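Local coordinates for period circadian protein homolog 2 (Mus musculus, PDB 3GDI), which acts as a nuclear circadian clock protein in transcription regulation, its tandem PAS domains mediating protein-protein interactions, at the interface of chains A and B. Residues are numbered along the deposited sequence; one frame, centred on the assembly and turned at random. Chains: chain A/B, Period circadian protein homolog 2.

Contact 1: the interface of chains A and B. Residues chain A 301, 305; chain B 100, 102.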
# COMPACT_ATOMS: atom_id res chain seq x y z
N HIS A 301 5.04 -9.99 -15.72
CA HIS A 301 4.36 -8.70 -15.82
C HIS A 301 3.89 -8.49 -17.26
O HIS A 301 2.77 -8.05 -17.50
CB HIS A 301 5.30 -7.57 -15.42
CG HIS A 301 4.60 -6.26 -15.19
ND1 HIS A 301 5.28 -5.09 -14.92
CD2 HIS A 301 3.29 -5.95 -15.16
CE1 HIS A 301 4.41 -4.12 -14.73
NE2 HIS A 301 3.20 -4.61 -14.87
N MET A 305 -0.22 -8.03 -18.81
CA MET A 305 -0.62 -6.77 -19.42
C MET A 305 -1.72 -7.00 -20.45
O MET A 305 -2.37 -6.06 -20.89
CB MET A 305 0.58 -6.10 -20.10
CG MET A 305 1.64 -5.56 -19.16
SD MET A 305 1.25 -3.91 -18.55
CE MET A 305 0.55 -4.30 -16.88
N GLU B 100 3.54 -0.78 -21.00
CA GLU B 100 2.60 0.14 -20.39
C GLU B 100 3.32 1.32 -19.72
O GLU B 100 2.73 2.38 -19.51
CB GLU B 100 1.76 -0.59 -19.34
CG GLU B 100 0.49 0.13 -18.91
CD GLU B 100 -0.59 0.12 -19.98
OE1 GLU B 100 -1.72 0.58 -19.69
OE2 GLU B 100 -0.31 -0.34 -21.11
N LYS B 102 5.19 1.55 -16.40
CA LYS B 102 4.77 1.74 -15.01
C LYS B 102 5.68 2.76 -14.35
O LYS B 102 6.68 2.42 -13.70
CB LYS B 102 4.80 0.43 -14.25
CG LYS B 102 3.80 -0.59 -14.78
CD LYS B 102 2.39 -0.03 -14.78
CE LYS B 102 1.39 -1.04 -15.30
NZ LYS B 102 0.02 -0.47 -15.31

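Contact 2: the interface of chains A and B. Residues chain A 251-253, 260-261; chain B 178, 251, 261.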
# COMPACT_ATOMS: atom_id res chain seq x y z
N PHE A 251 -8.16 -10.51 -9.59
CA PHE A 251 -9.20 -9.51 -9.60
C PHE A 251 -9.03 -8.84 -10.97
O PHE A 251 -7.96 -8.32 -11.28
CB PHE A 251 -9.02 -8.50 -8.47
CG PHE A 251 -9.31 -9.06 -7.10
CD1 PHE A 251 -10.36 -9.97 -6.91
CD2 PHE A 251 -8.57 -8.67 -5.99
CE1 PHE A 251 -10.66 -10.47 -5.63
CE2 PHE A 251 -8.85 -9.16 -4.71
CZ PHE A 251 -9.91 -10.06 -4.53
N ILE A 252 -10.08 -8.88 -11.79
CA ILE A 252 -10.01 -8.29 -13.13
C ILE A 252 -10.79 -6.98 -13.26
O ILE A 252 -11.99 -6.93 -13.00
CB ILE A 252 -10.53 -9.28 -14.21
CG1 ILE A 252 -9.73 -10.58 -14.15
CG2 ILE A 252 -10.35 -8.70 -15.61
CD1 ILE A 252 -10.29 -11.68 -15.04
N ASN A 253 -10.10 -5.92 -13.65
CA ASN A 253 -10.75 -4.63 -13.84
C ASN A 253 -11.86 -4.86 -14.87
O ASN A 253 -11.58 -5.22 -16.01
CB ASN A 253 -9.74 -3.62 -14.38
CG ASN A 253 -10.31 -2.22 -14.49
OD1 ASN A 253 -11.18 -1.95 -15.31
ND2 ASN A 253 -9.83 -1.33 -13.64
N SER A 260 -5.79 -6.64 -12.21
CA SER A 260 -5.28 -5.62 -11.28
C SER A 260 -4.51 -6.23 -10.10
O SER A 260 -3.55 -5.63 -9.61
CB SER A 260 -6.43 -4.78 -10.73
OG SER A 260 -7.13 -4.11 -11.75
N PHE A 261 -4.95 -7.40 -9.64
CA PHE A 261 -4.29 -8.10 -8.53
C PHE A 261 -4.33 -9.61 -8.73
O PHE A 261 -5.22 -10.13 -9.40
CB PHE A 261 -4.99 -7.84 -7.19
CG PHE A 261 -5.11 -6.41 -6.82
CD1 PHE A 261 -6.27 -5.70 -7.11
CD2 PHE A 261 -4.09 -5.77 -6.12
CE1 PHE A 261 -6.42 -4.38 -6.73
CE2 PHE A 261 -4.22 -4.44 -5.73
CZ PHE A 261 -5.38 -3.74 -6.03
N GLN B 178 -6.26 3.17 -1.94
CA GLN B 178 -5.12 2.25 -1.97
C GLN B 178 -4.38 2.58 -3.26
O GLN B 178 -3.19 2.30 -3.41
CB GLN B 178 -5.56 0.78 -2.02
CG GLN B 178 -6.02 0.34 -3.39
CD GLN B 178 -4.92 -0.32 -4.23
OE1 GLN B 178 -5.05 -0.44 -5.46
NE2 GLN B 178 -3.86 -0.78 -3.58
N PHE B 251 -14.11 -5.78 -5.90
CA PHE B 251 -13.33 -6.99 -6.01
C PHE B 251 -13.66 -7.79 -4.75
O PHE B 251 -13.36 -7.37 -3.63
CB PHE B 251 -11.83 -6.68 -6.07
CG PHE B 251 -11.37 -6.10 -7.39
CD1 PHE B 251 -11.98 -6.46 -8.58
CD2 PHE B 251 -10.29 -5.22 -7.44
CE1 PHE B 251 -11.51 -5.97 -9.81
CE2 PHE B 251 -9.82 -4.73 -8.65
CZ PHE B 251 -10.42 -5.10 -9.83
N PHE B 261 -11.60 -4.75 -2.41
CA PHE B 261 -11.41 -3.42 -3.00
C PHE B 261 -12.65 -2.91 -3.71
O PHE B 261 -13.37 -3.67 -4.37
CB PHE B 261 -10.29 -3.40 -4.04
CG PHE B 261 -8.99 -3.98 -3.57
CD1 PHE B 261 -8.70 -5.33 -3.76
CD2 PHE B 261 -8.03 -3.17 -2.97
CE1 PHE B 261 -7.48 -5.86 -3.37
CE2 PHE B 261 -6.81 -3.69 -2.57
CZ PHE B 261 -6.53 -5.04 -2.77

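Contact 1: the interface of chains A and B
A:His301 and A:Met305, from the C-terminal end of the PAS-domain fragment of PERIOD2, lie against B:Glu100 and B:Lys102, two loop residues within the PAS-A family region of the other chain; the four together bury 125 Å² of surface. The evidence for van der Waals packing is a set of carbon and sulfur contacts. The imidazole carbon CE1 of A:His301 is 3.6 Å from CG of B:Lys102, and the two side chains pass each other at a slant. This contact follows from the histidine's first torsion, which sets CG opposite its own backbone N (chi1 -167°) and sends the ring outward from the last turn of helix 291-303. Thioether packing comes next: SD of A:Met305 rests 3.5 Å from CB of B:Glu100, so the aliphatic root of the glutamate, not its carboxylate, does the touching. The methionine chain is bent at chi2 and chi3 (-84° and 99°), and its methyl CE turns toward B:Lys102, where it meets the lysine's CE tip to tip at 3.7 Å. B:Lys102 therefore serves both A residues: its CG faces CE1 of the imidazole, while its CE lies between the methionine methyl and NE2 of the ring. Electrostatic terms are less direct. NE2 of A:His301 and the amine NZ of B:Lys102 are 5.2 Å apart and do not touch; a charge on the lysine would probably disfavour protonation of the imidazole somewhat.

Contact 2: the interface of chains A and B
A:Phe251 and B:Phe251 pack reciprocally where the second PAS domains of the two chains meet, each from strand 241-252 of its PAS-fold sheet. CB of A:Phe251 stands over the face of the B:Phe251 ring, 3.5 Å from its CG, and CB of B:Phe251 caps the A:Phe251 ring in return, 3.6 Å from that ring's centroid. In both residues CG lies opposite the carbonyl carbon (chi1 near -70°), which lets each ring slide beneath the other's CB. Beside this pair, A:Phe261 and B:Phe261 of strand 259-268 arrive from opposite directions and stack almost parallel, centroids 4.1 Å apart and planes 5° from each other. The two pairs interlock: CE2 of A:Phe251 lies in plane at the edge of the B:Phe261 ring, 3.8 Å from its CE1. This tight centre contrasts with a thinner rim. There the backbone O of A:Ile252 approaches the B:Phe251 edge in plane, 3.4 Å from CE1, while OG of A:Ser260 is 3.9 Å from CZ of B:Phe251 and A:Asn253 skirts the same end, both hiding little surface. At the other margin the amide OE1 of B:Gln178 is 3.4 Å from CZ of A:Phe261, its amide plane turned 57° from the ring. An alanine in place of B:Phe251, which buries 89 Å², would probably leave CB of A:Phe251 without the ring face beneath it and open a gap beside A:Ile252.

The C-alpha centres of contact 1 and contact 2 lie about 15 Å apart, and the two patches share no residue. Contact 1 joins the C-terminal helix 291-303 and following loop of chain A to the PAS-A region of chain B, whereas contact 2 joins equivalent strands of the PAS-fold sheets. Because the interface is two-fold symmetric, contact 1 recurs with the chains exchanged, while the phenylalanine pairs of contact 2 map onto themselves. Both tandem domains take part in the pairing, which fits the PAS domain interactions studied for this protein; the structure alone does not show whether this pairing is biological or what each patch contributes.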